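Local coordinates for uncharacterized protein (Parabacteroides merdae, PDB 4R7F), which is of unknown function but carries a domain of the type 9 secretion system plug protein family and has immunoglobulin-like beta-sandwich domains, at residues Ile14-Val19 and Asn42-Gly47; Gly23-Glu28 and Arg273-Cys278; Tyr53-Val58 and Leu103-Val108; Thr81-Phe86 and Ser97-Leu102; Ala117-Asn122 and Ile130-Phe135. All blocks are in the same frame, centred on the assembly; numbering follows the deposited sequence.

Contact 1 (Ile14-Val19 and Asn42-Gly47)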
# COMPACT_ATOMS: atom_id res chain seq x y z
N ILE A 14 27.65 10.76 16.42
CA ILE A 14 26.33 10.13 16.37
C ILE A 14 25.99 9.77 14.91
O ILE A 14 26.10 10.61 14.01
CB ILE A 14 25.26 11.12 16.96
CG1 ILE A 14 25.55 11.42 18.44
CG2 ILE A 14 23.82 10.66 16.76
CD1 ILE A 14 25.55 10.19 19.32
N LYS A 15 25.56 8.55 14.64
CA LYS A 15 25.22 8.17 13.27
C LYS A 15 23.97 7.34 13.28
O LYS A 15 23.62 6.74 14.31
CB LYS A 15 26.32 7.35 12.64
CG LYS A 15 27.67 8.04 12.54
CD LYS A 15 27.65 9.15 11.51
CE LYS A 15 29.06 9.68 11.29
NZ LYS A 15 29.15 11.15 11.03
N THR A 16 23.29 7.34 12.13
CA THR A 16 22.22 6.39 11.82
C THR A 16 21.09 6.56 12.80
O THR A 16 20.53 5.59 13.36
CB THR A 16 22.78 4.95 11.78
OG1 THR A 16 23.98 4.95 11.00
CG2 THR A 16 21.79 4.00 11.18
N LEU A 17 20.76 7.83 13.03
CA LEU A 17 19.58 8.17 13.81
C LEU A 17 18.33 7.75 13.04
O LEU A 17 18.11 8.19 11.93
CB LEU A 17 19.52 9.65 14.07
CG LEU A 17 18.30 10.14 14.82
CD1 LEU A 17 18.28 9.60 16.24
CD2 LEU A 17 18.32 11.66 14.84
N GLN A 18 17.53 6.89 13.67
CA GLN A 18 16.24 6.47 13.15
C GLN A 18 15.15 6.76 14.17
O GLN A 18 15.32 6.53 15.36
CB GLN A 18 16.24 4.97 12.90
CG GLN A 18 17.28 4.51 11.91
CD GLN A 18 17.27 3.00 11.69
OE1 GLN A 18 18.06 2.24 12.28
NE2 GLN A 18 16.38 2.56 10.83
N VAL A 19 14.05 7.28 13.64
CA VAL A 19 12.79 7.47 14.34
C VAL A 19 11.68 6.72 13.58
O VAL A 19 11.35 7.05 12.44
CB VAL A 19 12.47 8.96 14.42
CG1 VAL A 19 11.17 9.19 15.18
CG2 VAL A 19 13.65 9.70 15.04
N ASN A 42 16.51 5.19 17.62
CA ASN A 42 17.67 4.33 17.50
C ASN A 42 18.87 5.09 16.87
O ASN A 42 18.73 5.83 15.88
CB ASN A 42 17.26 3.15 16.64
CG ASN A 42 18.20 1.98 16.79
OD1 ASN A 42 19.37 2.05 16.42
ND2 ASN A 42 17.69 0.92 17.35
N PHE A 43 20.05 4.90 17.42
CA PHE A 43 21.20 5.61 16.95
C PHE A 43 22.46 4.94 17.42
O PHE A 43 22.40 4.18 18.38
CB PHE A 43 21.17 7.07 17.45
CG PHE A 43 21.34 7.23 18.93
CD1 PHE A 43 20.25 7.21 19.76
CD2 PHE A 43 22.59 7.45 19.48
CE1 PHE A 43 20.39 7.39 21.14
CE2 PHE A 43 22.75 7.63 20.86
CZ PHE A 43 21.65 7.61 21.69
N ASP A 44 23.58 5.23 16.76
CA ASP A 44 24.86 4.73 17.19
C ASP A 44 25.71 5.87 17.73
O ASP A 44 25.67 6.97 17.22
CB ASP A 44 25.61 4.09 16.03
CG ASP A 44 24.98 2.82 15.56
OD1 ASP A 44 24.27 2.15 16.33
OD2 ASP A 44 25.22 2.49 14.38
N GLY A 45 26.50 5.60 18.76
CA GLY A 45 27.64 6.45 19.13
C GLY A 45 28.96 5.81 18.71
O GLY A 45 29.26 4.66 19.07
N LEU A 46 29.78 6.52 17.93
CA LEU A 46 31.05 5.94 17.44
C LEU A 46 32.17 6.10 18.49
O LEU A 46 32.14 7.01 19.31
CB LEU A 46 31.47 6.61 16.13
CG LEU A 46 30.53 6.55 14.92
CD1 LEU A 46 31.35 6.57 13.65
CD2 LEU A 46 29.63 5.33 14.88
N GLY A 47 33.17 5.20 18.41
CA GLY A 47 34.18 5.03 19.47
C GLY A 47 33.93 3.74 20.24
O GLY A 47 32.92 3.06 20.01
O HOH W 1 20.22 2.90 13.93
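Four backbone hydrogen bonds join I14-V19 to N42-G47, in two antiparallel hydrogen-bonded pairs. K15 and D44 exchange one pair, with D44 N to K15 O at 2.9 Å and nearly along the C=O axis. Q18 and N42 exchange the other, where Q18 N meets N42 O at 2.7 Å. Two residues separate the pairs on one strand and one on the other, so the register shifts by one: a beta bulge at T16 and L17. T16 takes left-handed backbone angles (62°/45°) within the bulge, and its O lies 3.1 Å from N42 O, two acceptors with no bond between them. A water hydrogen-bonded to T16 O and N42 OD1 bridges the bulge to the opposite side chain. L17 CD1 sits 4.0 Å from F43 CB, while I14 CD1 reaches F43 CD2 at 4.0 Å, each side chain crossing the phenylalanine obliquely. At the far end, K15 CG packs on L46 CG at 4.0 Å. N98 ND2 bonds to both N42 OD1 and D44 OD1; D44 OD2 is hydrogen-bonded to Y290 OH and salt-bridged to K340 NZ. Strand 39-46 lies between edge strand 14-21 and strand 96-103, with F43 stacked on Y99 and turned edge-to-face with F131 of strand 129-138.

Contact 2 (Gly23-Glu28 and Arg273-Cys278)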
# COMPACT_ATOMS: atom_id res chain seq x y z
N GLY A 23 8.99 -1.95 16.34
CA GLY A 23 8.46 -3.18 15.73
C GLY A 23 8.05 -3.14 14.26
O GLY A 23 7.76 -4.18 13.70
N GLU A 24 8.03 -1.96 13.62
CA GLU A 24 7.56 -1.85 12.23
C GLU A 24 8.73 -1.73 11.25
O GLU A 24 9.72 -1.05 11.52
CB GLU A 24 6.60 -0.64 12.06
CG GLU A 24 5.19 -0.78 12.64
CD GLU A 24 4.47 -2.05 12.18
OE1 GLU A 24 4.28 -2.27 10.95
OE2 GLU A 24 4.08 -2.85 13.07
N LEU A 25 8.62 -2.39 10.11
CA LEU A 25 9.61 -2.28 9.05
C LEU A 25 9.56 -0.90 8.37
O LEU A 25 10.59 -0.24 8.17
CB LEU A 25 9.39 -3.38 8.01
CG LEU A 25 10.47 -3.39 6.91
CD1 LEU A 25 11.72 -4.06 7.45
CD2 LEU A 25 10.01 -4.05 5.61
N ILE A 26 8.35 -0.50 7.97
CA ILE A 26 8.07 0.74 7.27
C ILE A 26 7.12 1.50 8.17
O ILE A 26 6.10 0.95 8.56
CB ILE A 26 7.31 0.48 5.95
CG1 ILE A 26 8.13 -0.41 5.00
CG2 ILE A 26 6.88 1.78 5.27
CD1 ILE A 26 9.48 0.14 4.63
N SER A 27 7.42 2.74 8.52
CA SER A 27 6.46 3.43 9.36
C SER A 27 6.49 4.91 9.20
O SER A 27 7.22 5.45 8.40
CB SER A 27 6.58 3.00 10.83
OG SER A 27 7.81 3.37 11.36
N GLU A 28 5.57 5.55 9.91
CA GLU A 28 5.54 6.97 10.03
C GLU A 28 5.86 7.37 11.45
O GLU A 28 5.58 6.62 12.40
CB GLU A 28 4.18 7.49 9.62
CG GLU A 28 3.72 7.01 8.25
CD GLU A 28 4.53 7.56 7.10
OE1 GLU A 28 5.11 8.66 7.20
OE2 GLU A 28 4.56 6.87 6.06
N ARG A 273 13.63 5.92 2.52
CA ARG A 273 14.07 5.15 3.67
C ARG A 273 15.34 4.36 3.41
O ARG A 273 15.76 4.15 2.25
CB ARG A 273 12.97 4.19 4.14
CG ARG A 273 11.71 4.89 4.60
CD ARG A 273 10.60 3.90 4.88
NE ARG A 273 9.47 4.59 5.49
CZ ARG A 273 8.50 5.19 4.81
NH1 ARG A 273 8.50 5.17 3.49
NH2 ARG A 273 7.53 5.81 5.47
N PHE A 274 15.95 3.93 4.51
CA PHE A 274 17.06 2.99 4.47
C PHE A 274 16.84 1.89 5.49
O PHE A 274 16.04 2.06 6.41
CB PHE A 274 18.41 3.70 4.72
CG PHE A 274 18.59 4.23 6.12
CD1 PHE A 274 18.94 3.40 7.15
CD2 PHE A 274 18.44 5.57 6.38
CE1 PHE A 274 19.10 3.90 8.41
CE2 PHE A 274 18.63 6.08 7.62
CZ PHE A 274 18.94 5.25 8.65
N PHE A 275 17.56 0.78 5.34
CA PHE A 275 17.35 -0.40 6.16
C PHE A 275 18.70 -0.98 6.46
O PHE A 275 19.44 -1.31 5.53
CB PHE A 275 16.51 -1.41 5.41
CG PHE A 275 15.21 -0.84 4.95
CD1 PHE A 275 15.12 -0.20 3.72
CD2 PHE A 275 14.10 -0.87 5.78
CE1 PHE A 275 13.94 0.39 3.32
CE2 PHE A 275 12.92 -0.30 5.37
CZ PHE A 275 12.84 0.33 4.14
N ILE A 276 19.01 -1.10 7.74
CA ILE A 276 20.31 -1.59 8.16
C ILE A 276 20.29 -3.13 8.13
O ILE A 276 19.48 -3.75 8.78
CB ILE A 276 20.68 -1.08 9.55
CG1 ILE A 276 20.69 0.46 9.59
CG2 ILE A 276 22.00 -1.68 9.99
CD1 ILE A 276 21.63 1.14 8.60
N ARG A 277 21.20 -3.69 7.33
CA ARG A 277 21.24 -5.11 6.98
C ARG A 277 22.70 -5.47 6.65
O ARG A 277 23.47 -4.62 6.20
CB ARG A 277 20.35 -5.40 5.75
CG ARG A 277 18.91 -4.91 5.80
CD ARG A 277 18.19 -5.14 4.47
NE ARG A 277 16.72 -5.17 4.58
CZ ARG A 277 15.92 -4.73 3.62
NH1 ARG A 277 16.45 -4.23 2.52
NH2 ARG A 277 14.60 -4.77 3.75
N CYS A 278 23.09 -6.71 6.88
CA CYS A 278 24.37 -7.21 6.37
C CYS A 278 24.27 -8.72 6.17
O CYS A 278 23.38 -9.34 6.77
CB CYS A 278 25.55 -6.82 7.27
SG CYS A 278 25.24 -6.86 9.03
O HOH W 2 9.97 4.05 8.24
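This is a partly buried interdomain contact, in which the loop between strands 14-21 and 30-32 meets short strand 274-276 and the residue before it, 245 residues on in sequence. R273 carries its polar half. Its chain runs extended from CG to NE, and NH2 donates to S27 O at 3.0 Å; the oxygen lies near the guanidinium plane, while NH2 stands above the S27 carbonyl plane. The same nitrogen makes a salt bridge with E28 OE2 at 3.2 Å, whose hydrogen bond is weak (122° at the hydrogen); the carboxylate and guanidinium planes stand 88° apart. NE donates to a water that also accepts from S27 N, and I26 CG2 lies over the centre of one guanidinium face, 3.8 Å from R273 CZ. The loop belongs to the plug-family domain, whereas strand 274-276 pairs with strand 342-352 in a separate antiparallel sheet, and the arginine joins the loop to the start of that strand. Its NH1 is held by E373 and Q270 O, while E28 OE1 accepts from N189. The apolar half is F275: I26 CD1 comes to its rim, 3.4 Å from F275 CZ, and L25 O lies in the ring plane at the edge, 3.6 Å from F275 CE2.

Contact 3 (Tyr53-Val58 and Leu103-Val108); sequences YAYNVV and LPNDDV
Y55 and N105 both hold CG between the backbone N and the carbonyl carbon, the crowded position, with chi1 of 64° and 57°. The phenol and the amide then reach tip to tip, their planes 75° apart. Y55 OH and N105 ND2 are 3.5 Å apart, and the sheet-to-loop link at the hydroxyl runs instead through a water 2.7 Å from Y55 OH. This water lies at the ring edge in its plane and donates a longer bond, 3.3 Å, to D107 OD2. Two apolar side chains also approach the hydroxyl: V108 CG2 lies 3.6 Å from Y55 OH, and L103 CD2 4.1 Å from the same oxygen. The loop that supplies these groups, after strand 96-103 and its cis peptide before P104, is shaped by N105. Its OD1 accepts from D107 N at 2.8 Å, on a lone pair in the carbonyl plane, which makes an Asx turn, and from V108 N at 2.9 Å, with that donor above the carbonyl plane, completing an Asx motif. A further bond from N105 N to V108 O closes the turn, while ND2 donates back to L102 O. An alanine in place of N105 would remove both OD1 bonds and the ND2 bond, and would probably loosen the turn that presents V108 and D107 to Y55. Two residues along strand 53-60, V57 CG2 meets V108 CG1 at 4.4 Å; V57 also packs against F110 and Y116, and L103 against I118 and F135.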
# COMPACT_ATOMS: atom_id res chain seq x y z
N TYR A 53 24.20 8.88 27.91
CA TYR A 53 23.33 9.88 27.30
C TYR A 53 22.01 9.96 28.04
O TYR A 53 21.47 8.95 28.47
CB TYR A 53 23.03 9.56 25.83
CG TYR A 53 24.22 9.42 24.92
CD1 TYR A 53 24.97 10.53 24.55
CD2 TYR A 53 24.56 8.18 24.36
CE1 TYR A 53 26.06 10.40 23.67
CE2 TYR A 53 25.63 8.05 23.49
CZ TYR A 53 26.39 9.15 23.16
OH TYR A 53 27.47 8.99 22.32
N ALA A 54 21.50 11.18 28.15
CA ALA A 54 20.21 11.46 28.74
C ALA A 54 19.35 12.33 27.79
O ALA A 54 19.87 13.00 26.91
CB ALA A 54 20.42 12.17 30.07
N TYR A 55 18.04 12.36 27.99
CA TYR A 55 17.16 13.15 27.09
C TYR A 55 16.16 14.04 27.81
O TYR A 55 15.80 13.79 28.94
CB TYR A 55 16.41 12.21 26.14
CG TYR A 55 15.46 11.27 26.82
CD1 TYR A 55 15.92 10.08 27.37
CD2 TYR A 55 14.09 11.53 26.88
CE1 TYR A 55 15.06 9.19 27.99
CE2 TYR A 55 13.22 10.64 27.49
CZ TYR A 55 13.72 9.47 28.06
OH TYR A 55 12.91 8.56 28.69
N ASN A 56 15.74 15.11 27.11
CA ASN A 56 14.60 15.94 27.48
C ASN A 56 13.47 15.85 26.46
O ASN A 56 13.71 15.77 25.25
CB ASN A 56 14.99 17.42 27.53
CG ASN A 56 16.13 17.69 28.45
OD1 ASN A 56 16.27 17.10 29.53
ND2 ASN A 56 16.96 18.61 28.04
N VAL A 57 12.24 15.95 26.95
CA VAL A 57 11.05 15.97 26.13
C VAL A 57 10.60 17.42 25.95
O VAL A 57 10.38 18.15 26.94
CB VAL A 57 9.96 15.10 26.77
CG1 VAL A 57 8.73 15.02 25.90
CG2 VAL A 57 10.51 13.70 27.00
N VAL A 58 10.46 17.85 24.70
CA VAL A 58 9.98 19.19 24.38
C VAL A 58 8.65 19.08 23.67
O VAL A 58 8.54 18.41 22.64
CB VAL A 58 10.95 19.99 23.50
CG1 VAL A 58 10.34 21.33 23.15
CG2 VAL A 58 12.30 20.21 24.19
N LEU A 103 9.55 5.23 23.40
CA LEU A 103 8.64 6.14 24.06
C LEU A 103 7.21 5.92 23.60
O LEU A 103 6.97 5.66 22.43
CB LEU A 103 9.04 7.56 23.73
CG LEU A 103 10.29 8.08 24.43
CD1 LEU A 103 10.83 9.30 23.70
CD2 LEU A 103 9.97 8.42 25.87
N PRO A 104 6.24 6.02 24.51
CA PRO A 104 6.44 6.20 25.94
C PRO A 104 7.03 4.92 26.56
O PRO A 104 7.02 3.86 25.92
CB PRO A 104 5.03 6.42 26.45
CG PRO A 104 4.22 5.55 25.56
CD PRO A 104 4.82 5.79 24.20
N ASN A 105 7.54 5.01 27.78
CA ASN A 105 8.12 3.86 28.44
C ASN A 105 7.78 3.91 29.93
O ASN A 105 6.88 4.65 30.32
CB ASN A 105 9.64 3.81 28.16
CG ASN A 105 10.36 5.07 28.59
OD1 ASN A 105 10.07 5.63 29.64
ND2 ASN A 105 11.30 5.54 27.78
N ASP A 106 8.48 3.12 30.75
CA ASP A 106 8.22 3.07 32.20
C ASP A 106 8.57 4.39 32.92
O ASP A 106 8.02 4.67 33.98
CB ASP A 106 8.99 1.91 32.89
CG ASP A 106 8.30 0.56 32.74
OD1 ASP A 106 7.26 0.46 32.07
OD2 ASP A 106 8.81 -0.43 33.31
N ASP A 107 9.49 5.17 32.36
CA ASP A 107 9.97 6.42 32.97
C ASP A 107 9.22 7.67 32.51
O ASP A 107 9.20 8.68 33.23
CB ASP A 107 11.45 6.65 32.61
CG ASP A 107 12.39 5.59 33.16
OD1 ASP A 107 12.03 4.85 34.12
OD2 ASP A 107 13.52 5.50 32.63
N VAL A 108 8.70 7.63 31.27
CA VAL A 108 8.00 8.77 30.66
C VAL A 108 6.77 8.32 29.88
O VAL A 108 6.85 7.44 29.00
CB VAL A 108 8.88 9.59 29.72
CG1 VAL A 108 8.11 10.80 29.20
CG2 VAL A 108 10.13 10.05 30.45
O HOH W 3 13.87 6.11 29.44

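Contact 4 (Thr81-Phe86 and Ser97-Leu102); sequences TTIDDF and SNYRLL
Two polar links hold T81-F86 against S97-L102, and both join D85 to R100. In the backbone, R100 N donates to D85 O at 3.0 Å, almost along the C=O axis, though bent to 142° at the hydrogen. In the side chains, D85 OD2 and R100 NH1 form a salt bridge of 2.8 Å. The two chains lie side by side, each with CG anti to its backbone N, and the carboxylate meets the guanidinium edge with the planes 78° apart. Weaker CA-H...O contacts follow the strands, including F86 CA to N98 O at 3.2 Å. F86 and Y99 form a single antiparallel non-hydrogen-bonded pair, where the chain leaving strand 81-82 of the six-stranded sheet enters edge strand 86-88 of the four-stranded sheet; the segment therefore crosses between the two sheets of the sandwich. Among the aromatics, F86 CB sits over the Y99 face as a CH-pi contact, 4.0 Å from the ring centroid. The rings are near parallel at 20° but slid apart and barely overlap. The remaining apolar contacts belong to I83: its CG2 approaches the Y99 ring at the edge, 4.4 Å from Y99 CD2, and its CD1 touches L101 CD2 at 4.5 Å.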
# COMPACT_ATOMS: atom_id res chain seq x y z
N THR A 81 16.36 11.90 31.78
CA THR A 81 16.41 10.48 32.01
C THR A 81 17.54 9.82 31.21
O THR A 81 17.82 10.20 30.07
CB THR A 81 15.10 9.83 31.59
OG1 THR A 81 14.00 10.61 32.11
CG2 THR A 81 15.06 8.39 32.08
N THR A 82 18.13 8.80 31.83
CA THR A 82 19.24 8.08 31.19
C THR A 82 18.74 7.10 30.12
O THR A 82 17.64 6.54 30.17
CB THR A 82 20.18 7.40 32.22
OG1 THR A 82 20.66 8.39 33.14
CG2 THR A 82 21.40 6.78 31.55
N ILE A 83 19.57 6.94 29.08
CA ILE A 83 19.30 5.98 28.02
C ILE A 83 20.11 4.72 28.35
O ILE A 83 21.35 4.71 28.24
CB ILE A 83 19.64 6.56 26.63
CG1 ILE A 83 18.83 7.85 26.41
CG2 ILE A 83 19.31 5.55 25.53
CD1 ILE A 83 19.09 8.53 25.08
N ASP A 84 19.39 3.69 28.80
CA ASP A 84 20.02 2.51 29.38
C ASP A 84 20.15 1.39 28.35
O ASP A 84 21.06 0.60 28.45
CB ASP A 84 19.22 2.02 30.61
CG ASP A 84 19.28 3.00 31.78
OD1 ASP A 84 20.28 3.74 31.89
OD2 ASP A 84 18.32 3.03 32.59
N ASP A 85 19.26 1.34 27.36
CA ASP A 85 19.24 0.18 26.46
C ASP A 85 20.30 0.33 25.35
O ASP A 85 20.06 0.96 24.33
CB ASP A 85 17.83 -0.09 25.93
CG ASP A 85 17.74 -1.33 25.01
OD1 ASP A 85 18.76 -1.83 24.46
OD2 ASP A 85 16.60 -1.79 24.80
N PHE A 86 21.46 -0.27 25.56
CA PHE A 86 22.53 -0.22 24.57
C PHE A 86 23.36 -1.48 24.48
O PHE A 86 23.40 -2.30 25.40
CB PHE A 86 23.45 0.96 24.90
CG PHE A 86 24.48 0.66 25.95
CD1 PHE A 86 24.17 0.77 27.29
CD2 PHE A 86 25.77 0.30 25.60
CE1 PHE A 86 25.12 0.51 28.26
CE2 PHE A 86 26.74 0.03 26.56
CZ PHE A 86 26.41 0.14 27.89
N SER A 97 28.72 1.86 19.66
CA SER A 97 27.66 1.27 20.48
C SER A 97 26.31 1.71 19.85
O SER A 97 26.20 2.77 19.29
CB SER A 97 27.76 1.69 21.96
OG SER A 97 29.11 1.80 22.42
N ASN A 98 25.31 0.86 19.96
CA ASN A 98 24.00 1.08 19.41
C ASN A 98 23.02 1.25 20.55
O ASN A 98 22.99 0.43 21.47
CB ASN A 98 23.60 -0.13 18.57
CG ASN A 98 22.19 -0.06 18.08
OD1 ASN A 98 21.36 -0.92 18.39
ND2 ASN A 98 21.91 0.97 17.28
N TYR A 99 22.20 2.30 20.46
CA TYR A 99 21.32 2.75 21.53
C TYR A 99 19.88 2.75 21.05
O TYR A 99 19.59 3.00 19.89
CB TYR A 99 21.67 4.17 21.94
CG TYR A 99 23.05 4.32 22.54
CD1 TYR A 99 24.18 4.37 21.73
CD2 TYR A 99 23.23 4.40 23.94
CE1 TYR A 99 25.44 4.49 22.27
CE2 TYR A 99 24.51 4.53 24.49
CZ TYR A 99 25.61 4.55 23.65
OH TYR A 99 26.88 4.69 24.16
N ARG A 100 18.97 2.51 21.97
CA ARG A 100 17.56 2.38 21.66
C ARG A 100 16.79 2.95 22.82
O ARG A 100 17.04 2.60 23.97
CB ARG A 100 17.22 0.92 21.47
CG ARG A 100 15.79 0.63 21.08
CD ARG A 100 15.80 -0.62 20.22
NE ARG A 100 14.61 -1.45 20.36
CZ ARG A 100 14.36 -2.19 21.43
NH1 ARG A 100 15.19 -2.19 22.47
NH2 ARG A 100 13.25 -2.90 21.47
N LEU A 101 15.88 3.86 22.49
CA LEU A 101 14.97 4.50 23.42
C LEU A 101 13.59 4.32 22.83
O LEU A 101 13.34 4.72 21.68
CB LEU A 101 15.29 5.98 23.54
CG LEU A 101 14.30 6.87 24.28
CD1 LEU A 101 14.23 6.51 25.75
CD2 LEU A 101 14.72 8.31 24.14
N LEU A 102 12.71 3.67 23.58
CA LEU A 102 11.31 3.58 23.23
C LEU A 102 10.51 4.60 24.06
O LEU A 102 10.77 4.81 25.25
CB LEU A 102 10.78 2.19 23.51
CG LEU A 102 11.56 1.08 22.82
CD1 LEU A 102 10.93 -0.27 23.15
CD2 LEU A 102 11.59 1.31 21.33

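Contact 5 (Ala117-Asn122 and Ile130-Phe135)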
# COMPACT_ATOMS: atom_id res chain seq x y z
N ALA A 117 9.61 16.77 20.59
CA ALA A 117 10.99 16.75 20.23
C ALA A 117 11.83 16.24 21.39
O ALA A 117 11.79 16.77 22.51
CB ALA A 117 11.44 18.13 19.82
N ILE A 118 12.59 15.18 21.11
CA ILE A 118 13.44 14.53 22.09
C ILE A 118 14.86 15.02 21.88
O ILE A 118 15.46 14.72 20.85
CB ILE A 118 13.41 13.00 21.93
CG1 ILE A 118 12.01 12.46 22.14
CG2 ILE A 118 14.35 12.35 22.92
CD1 ILE A 118 11.29 13.02 23.35
N GLN A 119 15.40 15.77 22.83
CA GLN A 119 16.76 16.29 22.68
C GLN A 119 17.65 15.44 23.54
O GLN A 119 17.35 15.24 24.69
CB GLN A 119 16.84 17.73 23.10
CG GLN A 119 15.76 18.54 22.47
CD GLN A 119 16.21 19.93 22.18
OE1 GLN A 119 16.13 20.82 23.02
NE2 GLN A 119 16.69 20.13 20.97
N VAL A 120 18.72 14.91 22.95
CA VAL A 120 19.63 14.03 23.65
C VAL A 120 20.96 14.73 23.85
O VAL A 120 21.36 15.59 23.07
CB VAL A 120 19.78 12.68 22.94
CG1 VAL A 120 20.78 11.78 23.66
CG2 VAL A 120 18.41 12.00 22.82
N TYR A 121 21.62 14.39 24.95
CA TYR A 121 22.90 15.00 25.30
C TYR A 121 23.70 14.01 26.11
O TYR A 121 23.14 13.04 26.67
CB TYR A 121 22.69 16.32 26.10
CG TYR A 121 21.83 16.17 27.35
CD1 TYR A 121 22.40 15.84 28.59
CD2 TYR A 121 20.43 16.32 27.29
CE1 TYR A 121 21.61 15.69 29.72
CE2 TYR A 121 19.64 16.15 28.43
CZ TYR A 121 20.24 15.84 29.64
OH TYR A 121 19.47 15.69 30.76
N ASN A 122 25.01 14.25 26.16
CA ASN A 122 25.90 13.56 27.08
C ASN A 122 25.65 14.08 28.49
O ASN A 122 25.66 15.30 28.68
CB ASN A 122 27.33 13.89 26.68
CG ASN A 122 28.34 12.98 27.34
OD1 ASN A 122 28.22 12.60 28.52
ND2 ASN A 122 29.35 12.62 26.58
N ILE A 130 23.22 16.92 21.35
CA ILE A 130 23.87 16.17 20.28
C ILE A 130 22.96 15.73 19.13
O ILE A 130 23.45 15.50 18.02
CB ILE A 130 24.65 14.94 20.80
CG1 ILE A 130 23.75 13.91 21.45
CG2 ILE A 130 25.76 15.39 21.75
CD1 ILE A 130 24.51 12.67 21.84
N PHE A 131 21.68 15.52 19.41
CA PHE A 131 20.67 15.35 18.37
C PHE A 131 19.28 15.61 18.92
O PHE A 131 19.07 15.57 20.11
CB PHE A 131 20.76 13.98 17.71
CG PHE A 131 20.21 12.84 18.52
CD1 PHE A 131 18.85 12.60 18.58
CD2 PHE A 131 21.07 11.95 19.16
CE1 PHE A 131 18.33 11.53 19.28
CE2 PHE A 131 20.56 10.87 19.86
CZ PHE A 131 19.21 10.66 19.93
N THR A 132 18.37 15.91 18.02
CA THR A 132 16.95 16.01 18.27
C THR A 132 16.24 14.94 17.43
O THR A 132 16.54 14.77 16.26
CB THR A 132 16.51 17.41 17.87
OG1 THR A 132 17.27 18.34 18.62
CG2 THR A 132 15.06 17.65 18.15
N ALA A 133 15.33 14.19 18.05
CA ALA A 133 14.46 13.26 17.32
C ALA A 133 13.02 13.65 17.52
O ALA A 133 12.58 13.88 18.64
CB ALA A 133 14.67 11.86 17.79
N CYS A 134 12.28 13.77 16.42
CA CYS A 134 10.95 14.36 16.42
C CYS A 134 9.90 13.34 15.97
O CYS A 134 10.11 12.62 14.99
CB CYS A 134 10.92 15.55 15.46
SG CYS A 134 11.69 17.05 16.05
N PHE A 135 8.76 13.31 16.67
CA PHE A 135 7.64 12.44 16.36
C PHE A 135 6.37 13.10 16.87
O PHE A 135 6.41 14.08 17.64
CB PHE A 135 7.80 11.04 16.98
CG PHE A 135 7.83 11.04 18.48
CD1 PHE A 135 9.02 11.19 19.17
CD2 PHE A 135 6.65 10.92 19.22
CE1 PHE A 135 9.04 11.23 20.56
CE2 PHE A 135 6.65 10.96 20.60
CZ PHE A 135 7.85 11.11 21.27
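A beta hairpin made by strands 114-122 and 129-138 brings A117-N122 and I130-F135 together, their axes 4.5 Å apart and at 161°. I118 and A133 form a hydrogen-bonded pair, I118 N donating to A133 O at 2.8 Å and A133 N donating back; V120 N bonds to F131 O, and I130 N to V120 O. On the face of I118, V120, F131 and A133, F131 takes the crowded chi1 of 76° and lies alongside V120. This sets V120 CB over one face of the ring, 3.8 Å from its centroid, and V120 CG2 at 3.3 Å from F131 CZ. I118 CG1 comes to the edge of the F135 ring, 3.6 Å from F135 CE1. The other face carries a non-hydrogen-bonded pair, Q119 and T132, in which Q119 NE2 donates to T132 OG1 at 3.0 Å, the oxygen 3° out of the Q119 amide plane. With a leucine in place of Q119 this bond is gone, which would probably weaken the side-chain tie on this face. Strand 53-60 flanks strand 114-122, and strands 8-9 and 30-32 pair with strand 129-138, while F131, A133 and I118 all pack on I41 of strand 39-46 in the facing sheet.

In the fold
Contacts 1, 3, 4 and 5 build one sandwich domain. Contacts 1 and 4 share a sheet, centres 10 Å apart, joined by F43 O to Y99 N at 2.8 Å; contacts 3 and 5 meet in the other, where V58 N lies 2.8 Å from A117 O. The sheets face each other where F43 CD1 of contact 1 reaches F131 CZ of contact 5 at 3.6 Å. Contact 4 also borders contact 3, with Y53 O 2.8 Å from I83 N. Contact 2 joins a loop of this domain to a sheet formed much later in the chain; it touches contact 1 through Q18 CG and F274 CZ, 3.7 Å apart. The R273 side chain of contact 2 lies about 8 Å from a bound magnesium ion.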